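Local coordinates for protein AxyAgu115A (Amphibacillus xylanus NBRC 15112, PDB 6NPS) that acts as a family GH115 alpha-glucuronidase, a glycoside hydrolase that probably removes glucuronic acid branches from arabinoglucuronoxylan, at residues R348-Y353 and D377-C383; R399-Y405 and D440-L446; M407-F411 and K430-M435. The protein carries 3 engineered substitutions. All blocks are in the same frame, centred on the assembly; numbering follows the deposited sequence.

Interaction 1. Residues R348-Y353 and D377-C383; sequences RMLALY and DVILMLC
Met-349 and Ile-379 sit abreast, their CA atoms 4.5 Å apart, in a parallel pairing of strands 348-351 and 379-383 whose axes are twisted by 33° against each other. Four backbone hydrogen bonds zigzag between them: Ile-379 N to Arg-348 O, Leu-350 N to Ile-379 O, Met-381 N to Leu-350 O, and Leu-352 N to Met-381 O, this last 2.7 Å long. At each end of the ladder a water continues the pairing, one linking Arg-348 N to Asp-377 O, the other Cys-383 N to Leu-352 O. The pair illustrates how a TIM barrel is built: neighbouring parallel strands, here joined through helix 356-361 in a beta-alpha-beta unit. Met-349 and Met-381 share one face with Ala-351, and both touch Trp-214 of strand 212-214 across the barrel. Bends at chi2 and chi3 of Met-349 bring SD to 3.7 Å from Met-381 CB, while the turned end of Met-381 (chi3 61°) sets CE 3.6 Å from Ala-351 CB. On the other face Leu-350 CB meets Val-378 CG1 at 4.1 Å. Val-378 CG2 lies over one face of the Arg-348 guanidinium, toward its rim, 3.7 Å from NH1, which is hydrogen-bonded to Asn-332. At the C-terminal end Cys-383 SG approaches the edge of the Tyr-353 ring, 3.5 Å from CD1, and the Tyr-353 hydroxyl hydrogen-bonds to Asn-386 and to a glycerol probably from the crystallisation liquor.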
loop_
_atom_site.group_PDB
_atom_site.type_symbol
_atom_site.label_atom_id
_atom_site.label_comp_id
_atom_site.label_asym_id
_atom_site.label_seq_id
_atom_site.Cartn_x
_atom_site.Cartn_y
_atom_site.Cartn_z
ATOM N N ARG A 348 10.770 -19.549 -49.953
ATOM C CA ARG A 348 11.545 -19.524 -48.730
ATOM C C ARG A 348 11.257 -18.220 -48.006
ATOM O O ARG A 348 10.838 -17.225 -48.621
ATOM C CB ARG A 348 13.046 -19.656 -48.993
ATOM C CG ARG A 348 13.483 -20.970 -49.634
ATOM C CD ARG A 348 14.792 -20.786 -50.420
ATOM N NE ARG A 348 14.572 -20.012 -51.645
ATOM C CZ ARG A 348 15.476 -19.209 -52.207
ATOM N NH1 ARG A 348 16.691 -19.077 -51.678
ATOM N NH2 ARG A 348 15.174 -18.549 -53.315
ATOM N N MET A 349 11.482 -18.244 -46.686
ATOM C CA MET A 349 11.156 -17.111 -45.827
ATOM C C MET A 349 12.235 -16.967 -44.757
ATOM O O MET A 349 12.668 -17.957 -44.156
ATOM C CB MET A 349 9.780 -17.291 -45.170
ATOM C CG MET A 349 9.334 -16.131 -44.232
ATOM S SD MET A 349 9.696 -16.531 -42.474
ATOM C CE MET A 349 8.401 -17.743 -42.145
ATOM N N LEU A 350 12.645 -15.724 -44.510
ATOM C CA LEU A 350 13.564 -15.397 -43.430
ATOM C C LEU A 350 12.827 -14.477 -42.467
ATOM O O LEU A 350 12.308 -13.434 -42.874
ATOM C CB LEU A 350 14.835 -14.748 -43.968
ATOM C CG LEU A 350 15.682 -14.195 -42.823
ATOM C CD1 LEU A 350 16.295 -15.361 -42.024
ATOM C CD2 LEU A 350 16.767 -13.290 -43.390
ATOM N N ALA A 351 12.730 -14.885 -41.210
ATOM C CA ALA A 351 12.011 -14.104 -40.219
ATOM C C ALA A 351 12.928 -13.021 -39.668
ATOM O O ALA A 351 14.005 -13.325 -39.151
ATOM C CB ALA A 351 11.514 -15.012 -39.102
ATOM N N LEU A 352 12.524 -11.756 -39.784
ATOM C CA LEU A 352 13.200 -10.688 -39.043
ATOM C C LEU A 352 12.536 -10.494 -37.676
ATOM O O LEU A 352 12.075 -9.414 -37.330
ATOM C CB LEU A 352 13.196 -9.398 -39.850
ATOM C CG LEU A 352 13.700 -9.609 -41.264
ATOM C CD1 LEU A 352 13.779 -8.284 -41.991
ATOM C CD2 LEU A 352 15.045 -10.330 -41.273
ATOM N N TYR A 353 12.484 -11.586 -36.901
ATOM C CA TYR A 353 11.738 -11.634 -35.640
ATOM C C TYR A 353 12.635 -11.245 -34.470
ATOM O O TYR A 353 13.730 -11.791 -34.323
ATOM C CB TYR A 353 11.145 -13.033 -35.394
ATOM C CG TYR A 353 10.274 -13.165 -34.139
ATOM C CD1 TYR A 353 9.076 -12.438 -34.006
ATOM C CD2 TYR A 353 10.652 -13.994 -33.083
ATOM C CE1 TYR A 353 8.288 -12.548 -32.873
ATOM C CE2 TYR A 353 9.869 -14.129 -31.940
ATOM C CZ TYR A 353 8.678 -13.391 -31.834
ATOM O OH TYR A 353 7.879 -13.486 -30.706
ATOM N N ASP A 377 14.882 -13.485 -53.904
ATOM C CA ASP A 377 13.688 -14.303 -54.069
ATOM C C ASP A 377 13.159 -14.808 -52.738
ATOM O O ASP A 377 12.127 -15.480 -52.744
ATOM C CB ASP A 377 13.900 -15.504 -55.007
ATOM C CG ASP A 377 14.694 -15.135 -56.261
ATOM O OD1 ASP A 377 15.751 -15.766 -56.524
ATOM O OD2 ASP A 377 14.250 -14.203 -56.978
ATOM N N VAL A 378 13.808 -14.514 -51.608
ATOM C CA VAL A 378 13.319 -14.939 -50.300
ATOM C C VAL A 378 12.288 -13.939 -49.772
ATOM O O VAL A 378 12.482 -12.712 -49.852
ATOM C CB VAL A 378 14.490 -15.102 -49.313
ATOM C CG1 VAL A 378 13.961 -15.417 -47.896
ATOM C CG2 VAL A 378 15.429 -16.197 -49.788
ATOM N N ILE A 379 11.192 -14.455 -49.207
ATOM C CA ILE A 379 10.250 -13.590 -48.501
ATOM C C ILE A 379 10.884 -13.109 -47.202
ATOM O O ILE A 379 11.363 -13.914 -46.404
ATOM C CB ILE A 379 8.947 -14.339 -48.188
ATOM C CG1 ILE A 379 8.267 -14.837 -49.470
ATOM C CG2 ILE A 379 8.006 -13.421 -47.380
ATOM C CD1 ILE A 379 7.392 -16.062 -49.204
ATOM N N LEU A 380 10.832 -11.797 -46.948
ATOM C CA LEU A 380 11.432 -11.220 -45.745
ATOM C C LEU A 380 10.293 -10.928 -44.795
ATOM O O LEU A 380 9.497 -10.002 -45.019
ATOM C CB LEU A 380 12.255 -9.977 -46.078
ATOM C CG LEU A 380 13.458 -10.239 -47.003
ATOM C CD1 LEU A 380 14.152 -8.971 -47.477
ATOM C CD2 LEU A 380 14.482 -11.107 -46.283
ATOM N N MET A 381 10.165 -11.745 -43.759
ATOM C CA MET A 381 8.992 -11.655 -42.905
ATOM C C MET A 381 9.293 -10.698 -41.759
ATOM O O MET A 381 10.140 -10.997 -40.905
ATOM C CB MET A 381 8.566 -13.017 -42.370
ATOM C CG MET A 381 7.220 -12.875 -41.630
ATOM S SD MET A 381 6.690 -14.394 -40.855
ATOM C CE MET A 381 8.036 -14.663 -39.731
ATOM N N LEU A 382 8.635 -9.531 -41.771
ATOM C CA LEU A 382 8.699 -8.580 -40.671
ATOM C C LEU A 382 7.753 -9.044 -39.566
ATOM O O LEU A 382 6.880 -9.897 -39.773
ATOM C CB LEU A 382 8.318 -7.162 -41.146
ATOM C CG LEU A 382 9.242 -6.647 -42.271
ATOM C CD1 LEU A 382 8.655 -5.489 -43.052
ATOM C CD2 LEU A 382 10.592 -6.267 -41.718
ATOM N N CYS A 383 7.915 -8.474 -38.379
ATOM C CA CYS A 383 7.132 -8.940 -37.246
ATOM C C CYS A 383 6.649 -7.723 -36.486
ATOM O O CYS A 383 7.321 -6.680 -36.491
ATOM C CB CYS A 383 7.968 -9.859 -36.339
ATOM S SG CYS A 383 8.762 -11.227 -37.324
HETATM O O HOH W 1 10.381 -17.413 -51.874
HETATM O O HOH W 2 10.344 -7.089 -37.824
#

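Interaction 2. Residues R399-Y405 and D440-L446; sequences RKHSGGY and DFGVRDL. With GOL (glycerol), chain E.
Tyr-405, Arg-399 and Asp-445 carry the meeting of two loops that lead into neighbouring strands of the TIM barrel, one of them leaving helix 428-440 through a Schellman motif with Gly-442 as its C-prime residue. The polar part of Tyr-405's contact is its carbonyl O, which accepts from Asp-445 N at 3.0 Å and, weakly, from Leu-446 N. Its CB packs against Val-443 CG1, and its hydroxyl reaches back to Met-398 O. Arg-399 lies flat on the helix end, with Gly-442 N 3.7 Å from CZ and over the centre of one guanidinium face; a CB at position 442 would run into Arg-399 NE. A bend at chi3 (73°) turns the group so that NE and NH2 both grip O1 of a glycerol, probably from the crystallisation liquor, each at 2.9 Å. The glycerol spans the two loops, its O2 donating to Gly-442 O. Arg-444 NH2 comes to 3.7 Å from Arg-399 NH2, a proximity of like charges that probably costs some energy; Arg-444 NE is hydrogen-bonded to Tyr-439 O. Asp-445 faces the type II turn of residues 401-404, and a side chain on Gly-404 would collide with its carboxylate. A single water gathers Tyr-405 N, Arg-444 N and Gly-442 O, and sits 2.6 Å from Asp-445 OD1.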
loop_
_atom_site.group_PDB
_atom_site.type_symbol
_atom_site.label_atom_id
_atom_site.label_comp_id
_atom_site.label_asym_id
_atom_site.label_seq_id
_atom_site.Cartn_x
_atom_site.Cartn_y
_atom_site.Cartn_z
ATOM N N ARG A 399 11.276 -1.797 -51.189
ATOM C CA ARG A 399 10.125 -2.389 -51.850
ATOM C C ARG A 399 10.465 -2.921 -53.230
ATOM O O ARG A 399 9.636 -3.602 -53.838
ATOM C CB ARG A 399 8.983 -1.366 -51.926
ATOM C CG ARG A 399 8.434 -1.042 -50.517
ATOM C CD ARG A 399 7.523 0.181 -50.547
ATOM N NE ARG A 399 6.250 -0.127 -51.172
ATOM C CZ ARG A 399 5.127 0.563 -50.961
ATOM N NH1 ARG A 399 5.123 1.620 -50.154
ATOM N NH2 ARG A 399 4.009 0.191 -51.568
ATOM N N LYS A 400 11.671 -2.651 -53.716
ATOM C CA LYS A 400 12.166 -3.260 -54.944
ATOM C C LYS A 400 12.524 -4.738 -54.775
ATOM O O LYS A 400 12.809 -5.410 -55.775
ATOM C CB LYS A 400 13.384 -2.475 -55.424
ATOM C CG LYS A 400 13.050 -1.245 -56.259
ATOM C CD LYS A 400 14.006 -1.153 -57.474
ATOM C CE LYS A 400 13.308 -0.763 -58.795
ATOM N NZ LYS A 400 12.534 -1.881 -59.436
ATOM N N HIS A 401 12.523 -5.255 -53.549
ATOM C CA HIS A 401 13.082 -6.579 -53.277
ATOM C C HIS A 401 12.228 -7.652 -53.923
ATOM O O HIS A 401 11.031 -7.777 -53.644
ATOM C CB HIS A 401 13.184 -6.814 -51.772
ATOM C CG HIS A 401 13.569 -8.215 -51.397
ATOM N ND1 HIS A 401 14.846 -8.714 -51.578
ATOM C CD2 HIS A 401 12.847 -9.222 -50.854
ATOM C CE1 HIS A 401 14.894 -9.965 -51.154
ATOM N NE2 HIS A 401 13.694 -10.299 -50.715
ATOM N N SER A 402 12.827 -8.410 -54.819
ATOM C CA SER A 402 12.123 -9.537 -55.391
ATOM C C SER A 402 12.044 -10.637 -54.341
ATOM O O SER A 402 13.042 -10.990 -53.706
ATOM C CB SER A 402 12.839 -10.002 -56.660
ATOM O OG SER A 402 12.625 -11.380 -56.873
ATOM N N GLY A 403 10.859 -11.189 -54.153
ATOM C CA GLY A 403 10.587 -12.061 -53.041
ATOM C C GLY A 403 9.568 -11.462 -52.096
ATOM O O GLY A 403 8.854 -12.204 -51.415
ATOM N N GLY A 404 9.478 -10.135 -52.062
ATOM C CA GLY A 404 8.455 -9.500 -51.245
ATOM C C GLY A 404 8.671 -9.662 -49.741
ATOM O O GLY A 404 9.711 -10.137 -49.253
ATOM N N TYR A 405 7.636 -9.272 -48.999
ATOM C CA TYR A 405 7.702 -9.143 -47.551
ATOM C C TYR A 405 6.527 -9.850 -46.907
ATOM O O TYR A 405 5.435 -9.983 -47.493
ATOM C CB TYR A 405 7.715 -7.655 -47.115
ATOM C CG TYR A 405 8.998 -6.989 -47.543
ATOM C CD1 TYR A 405 10.117 -7.004 -46.709
ATOM C CD2 TYR A 405 9.102 -6.373 -48.790
ATOM C CE1 TYR A 405 11.287 -6.412 -47.102
ATOM C CE2 TYR A 405 10.271 -5.770 -49.194
ATOM C CZ TYR A 405 11.371 -5.791 -48.338
ATOM O OH TYR A 405 12.578 -5.229 -48.735
ATOM N N ASP A 440 0.126 -0.894 -47.089
ATOM C CA ASP A 440 0.517 0.376 -47.694
ATOM C C ASP A 440 2.030 0.501 -47.837
ATOM O O ASP A 440 2.518 1.168 -48.754
ATOM C CB ASP A 440 -0.011 1.545 -46.853
ATOM C CG ASP A 440 -1.576 1.631 -46.817
ATOM O OD1 ASP A 440 -2.261 1.025 -47.693
ATOM O OD2 ASP A 440 -2.115 2.328 -45.889
ATOM N N PHE A 441 2.790 -0.062 -46.915
ATOM C CA PHE A 441 4.240 -0.028 -47.046
ATOM C C PHE A 441 4.777 -1.179 -47.910
ATOM O O PHE A 441 5.992 -1.410 -47.925
ATOM C CB PHE A 441 4.907 -0.085 -45.671
ATOM C CG PHE A 441 4.997 1.260 -44.957
ATOM C CD1 PHE A 441 3.870 1.813 -44.371
ATOM C CD2 PHE A 441 6.219 1.940 -44.866
ATOM C CE1 PHE A 441 3.939 3.025 -43.689
ATOM C CE2 PHE A 441 6.314 3.140 -44.198
ATOM C CZ PHE A 441 5.165 3.685 -43.595
ATOM N N GLY A 442 3.908 -1.933 -48.571
ATOM C CA GLY A 442 4.361 -2.956 -49.488
ATOM C C GLY A 442 4.600 -4.310 -48.863
ATOM O O GLY A 442 5.369 -5.096 -49.416
ATOM N N VAL A 443 3.954 -4.626 -47.747
ATOM C CA VAL A 443 4.046 -5.953 -47.135
ATOM C C VAL A 443 2.850 -6.747 -47.631
ATOM O O VAL A 443 1.764 -6.688 -47.044
ATOM C CB VAL A 443 4.060 -5.896 -45.609
ATOM C CG1 VAL A 443 4.202 -7.354 -45.033
ATOM C CG2 VAL A 443 5.231 -5.041 -45.129
ATOM N N ARG A 444 3.051 -7.526 -48.684
ATOM C CA ARG A 444 1.915 -8.070 -49.406
ATOM C C ARG A 444 2.049 -9.530 -49.787
ATOM O O ARG A 444 1.114 -10.072 -50.379
ATOM C CB ARG A 444 1.670 -7.257 -50.686
ATOM C CG ARG A 444 1.245 -5.845 -50.394
ATOM C CD ARG A 444 1.155 -5.007 -51.633
ATOM N NE ARG A 444 0.985 -3.613 -51.265
ATOM C CZ ARG A 444 0.781 -2.633 -52.135
ATOM N NH1 ARG A 444 0.711 -2.905 -53.447
ATOM N NH2 ARG A 444 0.678 -1.386 -51.712
ATOM N N ASP A 445 3.158 -10.187 -49.477
ATOM C CA ASP A 445 3.326 -11.562 -49.927
ATOM C C ASP A 445 2.898 -12.594 -48.898
ATOM O O ASP A 445 2.394 -13.659 -49.267
ATOM C CB ASP A 445 4.778 -11.791 -50.323
ATOM C CG ASP A 445 5.068 -11.248 -51.725
ATOM O OD1 ASP A 445 5.064 -10.003 -51.906
ATOM O OD2 ASP A 445 5.262 -12.071 -52.648
ATOM N N LEU A 446 3.046 -12.302 -47.614
ATOM C CA LEU A 446 2.695 -13.305 -46.623
ATOM C C LEU A 446 2.175 -12.602 -45.381
ATOM O O LEU A 446 2.804 -11.654 -44.910
ATOM C CB LEU A 446 3.935 -14.171 -46.294
ATOM C CG LEU A 446 3.729 -15.330 -45.322
ATOM C CD1 LEU A 446 4.760 -16.460 -45.600
ATOM C CD2 LEU A 446 3.928 -14.847 -43.909
HETATM C C1 GOL E . 4.492 -3.030 -53.041
HETATM O O1 GOL E . 5.187 -1.827 -53.204
HETATM C C2 GOL E . 5.440 -4.197 -53.488
HETATM O O2 GOL E . 5.760 -5.119 -52.449
HETATM C C3 GOL E . 4.701 -4.830 -54.716
HETATM O O3 GOL E . 5.361 -6.014 -55.062
HETATM O O HOH W 3 5.420 -8.016 -50.342
#

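Interaction 3. Residues M407-F411 and K430-M435; sequences MYYHF and KIWEQM
Met-435 SD presses against the Tyr-409 ring, 3.6 Å from CD1 and 4.2 Å from the ring centroid, in an oblique Met-aromatic contact. With chi2 and chi3 both bent, Met-435 doubles over so that its CE also reaches Met-407 CG at 3.8 Å, and one thioether thus meets two strand residues on the same face. A second tight point lies farther along the strand, where Ile-431 CD1 touches Phe-411 CE1 at 3.6 Å, the two side chains crossing at about a right angle. Strand 405-410 and helix 428-440 are the first two elements of a beta-alpha-beta unit of the TIM barrel; the short stretches 407-410 and 430-435 run nearly antiparallel, their axes at 161° and 11.2 Å apart at closest approach, a gap filled mainly by side chains. The packing slackens toward the far end of Tyr-409. There Tyr-409 OH lies 3.9 Å from Gln-434 CG and 4.2 Å from Lys-430 CG, and it makes a weak hydrogen bond with Gly-388 O. Even this looser side is buried. Replacing this tyrosine by alanine takes away ring and hydroxyl, which would probably open a gap between strand and helix, leave the Met-435 sulfur without its aromatic neighbour and Gly-388 O without its weak bond.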
loop_
_atom_site.group_PDB
_atom_site.type_symbol
_atom_site.label_atom_id
_atom_site.label_comp_id
_atom_site.label_asym_id
_atom_site.label_seq_id
_atom_site.Cartn_x
_atom_site.Cartn_y
_atom_site.Cartn_z
ATOM N N MET A 407 4.348 -10.370 -42.935
ATOM C CA MET A 407 4.085 -9.796 -41.615
ATOM C C MET A 407 3.585 -10.897 -40.699
ATOM O O MET A 407 2.661 -11.648 -41.049
ATOM C CB MET A 407 3.064 -8.651 -41.667
ATOM C CG MET A 407 2.723 -8.036 -40.237
ATOM S SD MET A 407 4.226 -7.394 -39.397
ATOM C CE MET A 407 4.811 -6.209 -40.601
ATOM N N TYR A 408 4.212 -10.995 -39.531
ATOM C CA TYR A 408 3.820 -11.907 -38.467
ATOM C C TYR A 408 3.230 -11.066 -37.338
ATOM O O TYR A 408 3.933 -10.247 -36.738
ATOM C CB TYR A 408 5.041 -12.713 -38.020
ATOM C CG TYR A 408 4.799 -13.596 -36.829
ATOM C CD1 TYR A 408 3.566 -14.197 -36.619
ATOM C CD2 TYR A 408 5.829 -13.837 -35.913
ATOM C CE1 TYR A 408 3.343 -15.011 -35.492
ATOM C CE2 TYR A 408 5.631 -14.664 -34.806
ATOM C CZ TYR A 408 4.386 -15.227 -34.596
ATOM O OH TYR A 408 4.186 -16.019 -33.484
ATOM N N TYR A 409 1.931 -11.240 -37.090
ATOM C CA TYR A 409 1.108 -10.419 -36.208
ATOM C C TYR A 409 0.632 -11.303 -35.055
ATOM O O TYR A 409 0.645 -12.530 -35.167
ATOM C CB TYR A 409 -0.078 -9.817 -37.002
ATOM C CG TYR A 409 -0.734 -8.637 -36.312
ATOM C CD1 TYR A 409 -0.169 -7.353 -36.382
ATOM C CD2 TYR A 409 -1.903 -8.802 -35.602
ATOM C CE1 TYR A 409 -0.761 -6.256 -35.732
ATOM C CE2 TYR A 409 -2.516 -7.693 -34.922
ATOM C CZ TYR A 409 -1.933 -6.435 -35.016
ATOM O OH TYR A 409 -2.504 -5.341 -34.382
ATOM N N HIS A 410 0.328 -10.700 -33.893
ATOM C CA HIS A 410 -0.080 -11.462 -32.707
ATOM C C HIS A 410 -1.477 -11.059 -32.232
ATOM O O HIS A 410 -1.738 -9.876 -31.992
ATOM C CB HIS A 410 0.892 -11.254 -31.535
ATOM C CG HIS A 410 2.186 -11.997 -31.673
ATOM N ND1 HIS A 410 3.196 -11.560 -32.501
ATOM C CD2 HIS A 410 2.625 -13.158 -31.117
ATOM C CE1 HIS A 410 4.210 -12.396 -32.424
ATOM N NE2 HIS A 410 3.896 -13.373 -31.588
ATOM N N PHE A 411 -2.353 -12.055 -32.062
ATOM C CA PHE A 411 -3.560 -11.980 -31.246
ATOM C C PHE A 411 -3.365 -12.645 -29.900
ATOM O O PHE A 411 -4.304 -12.663 -29.105
ATOM C CB PHE A 411 -4.756 -12.696 -31.920
ATOM C CG PHE A 411 -5.204 -12.101 -33.233
ATOM C CD1 PHE A 411 -4.825 -10.827 -33.621
ATOM C CD2 PHE A 411 -6.034 -12.835 -34.074
ATOM C CE1 PHE A 411 -5.278 -10.271 -34.806
ATOM C CE2 PHE A 411 -6.468 -12.290 -35.287
ATOM C CZ PHE A 411 -6.079 -11.017 -35.658
ATOM N N LYS A 430 -7.989 -1.432 -34.433
ATOM C CA LYS A 430 -6.544 -1.477 -34.314
ATOM C C LYS A 430 -5.933 -2.430 -35.340
ATOM O O LYS A 430 -4.925 -2.105 -35.991
ATOM C CB LYS A 430 -6.180 -1.912 -32.899
ATOM C CG LYS A 430 -4.697 -2.229 -32.664
ATOM C CD LYS A 430 -3.878 -0.990 -32.490
ATOM C CE LYS A 430 -2.424 -1.344 -32.086
ATOM N NZ LYS A 430 -2.210 -1.456 -30.615
ATOM N N ILE A 431 -6.521 -3.615 -35.484
ATOM C CA ILE A 431 -6.027 -4.568 -36.489
ATOM C C ILE A 431 -6.078 -3.952 -37.871
ATOM O O ILE A 431 -5.141 -4.109 -38.671
ATOM C CB ILE A 431 -6.825 -5.886 -36.449
ATOM C CG1 ILE A 431 -6.686 -6.549 -35.085
ATOM C CG2 ILE A 431 -6.315 -6.875 -37.508
ATOM C CD1 ILE A 431 -7.729 -7.672 -34.877
ATOM N N TRP A 432 -7.208 -3.288 -38.203
ATOM C CA TRP A 432 -7.328 -2.658 -39.513
ATOM C C TRP A 432 -6.235 -1.614 -39.705
ATOM O O TRP A 432 -5.571 -1.579 -40.746
ATOM C CB TRP A 432 -8.724 -2.037 -39.692
ATOM C CG TRP A 432 -8.892 -1.310 -40.982
ATOM C CD1 TRP A 432 -9.412 -1.819 -42.135
ATOM C CD2 TRP A 432 -8.516 0.042 -41.272
ATOM N NE1 TRP A 432 -9.390 -0.876 -43.116
ATOM C CE2 TRP A 432 -8.862 0.285 -42.613
ATOM C CE3 TRP A 432 -7.940 1.074 -40.526
ATOM C CZ2 TRP A 432 -8.630 1.512 -43.236
ATOM C CZ3 TRP A 432 -7.713 2.297 -41.151
ATOM C CH2 TRP A 432 -8.069 2.506 -42.480
ATOM N N GLU A 433 -6.018 -0.762 -38.693
ATOM C CA GLU A 433 -5.049 0.319 -38.846
ATOM C C GLU A 433 -3.635 -0.230 -39.037
ATOM O O GLU A 433 -2.862 0.278 -39.850
ATOM C CB GLU A 433 -5.105 1.245 -37.627
ATOM C CG GLU A 433 -4.227 2.484 -37.736
ATOM C CD GLU A 433 -2.936 2.340 -36.925
ATOM O OE1 GLU A 433 -2.907 1.486 -36.003
ATOM O OE2 GLU A 433 -1.961 3.080 -37.199
ATOM N N GLN A 434 -3.258 -1.213 -38.244
ATOM C CA GLN A 434 -1.899 -1.739 -38.353
ATOM C C GLN A 434 -1.723 -2.537 -39.647
ATOM O O GLN A 434 -0.731 -2.364 -40.374
ATOM C CB GLN A 434 -1.587 -2.607 -37.131
ATOM C CG GLN A 434 -1.542 -1.854 -35.816
ATOM C CD GLN A 434 -0.375 -0.895 -35.765
ATOM O OE1 GLN A 434 0.770 -1.297 -35.839
ATOM N NE2 GLN A 434 -0.669 0.394 -35.652
ATOM N N MET A 435 -2.640 -3.470 -39.927
ATOM C CA MET A 435 -2.423 -4.330 -41.094
ATOM C C MET A 435 -2.629 -3.586 -42.403
ATOM O O MET A 435 -1.949 -3.905 -43.379
ATOM C CB MET A 435 -3.326 -5.571 -41.043
ATOM C CG MET A 435 -2.911 -6.621 -39.963
ATOM S SD MET A 435 -1.150 -6.993 -39.848
ATOM C CE MET A 435 -0.848 -7.818 -41.468
#

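The three contacts follow one barrel from strand to strand and outward to a helix. Interaction 1 pairs two strands, and interaction 3 lays a helix on the next strand; both are buried, yet the first adds a backbone ladder to its apolar packing, whereas the other has side-chain packing without such a ladder. Interaction 2 is only partly buried and more polar, with backbone hydrogen bonds, a shared water and close glycine approaches; a glycerol, probably from the crystallisation liquor, also lies between the loops. Interaction 3 is nested within the chain loop that interaction 2 closes. Backbone bonds join the set: Leu-380 N to Gly-404 O links 1 and 2, Tyr-408 N to Leu-382 O links 1 and 3, Met-407 N to Leu-446 O links 2 and 3.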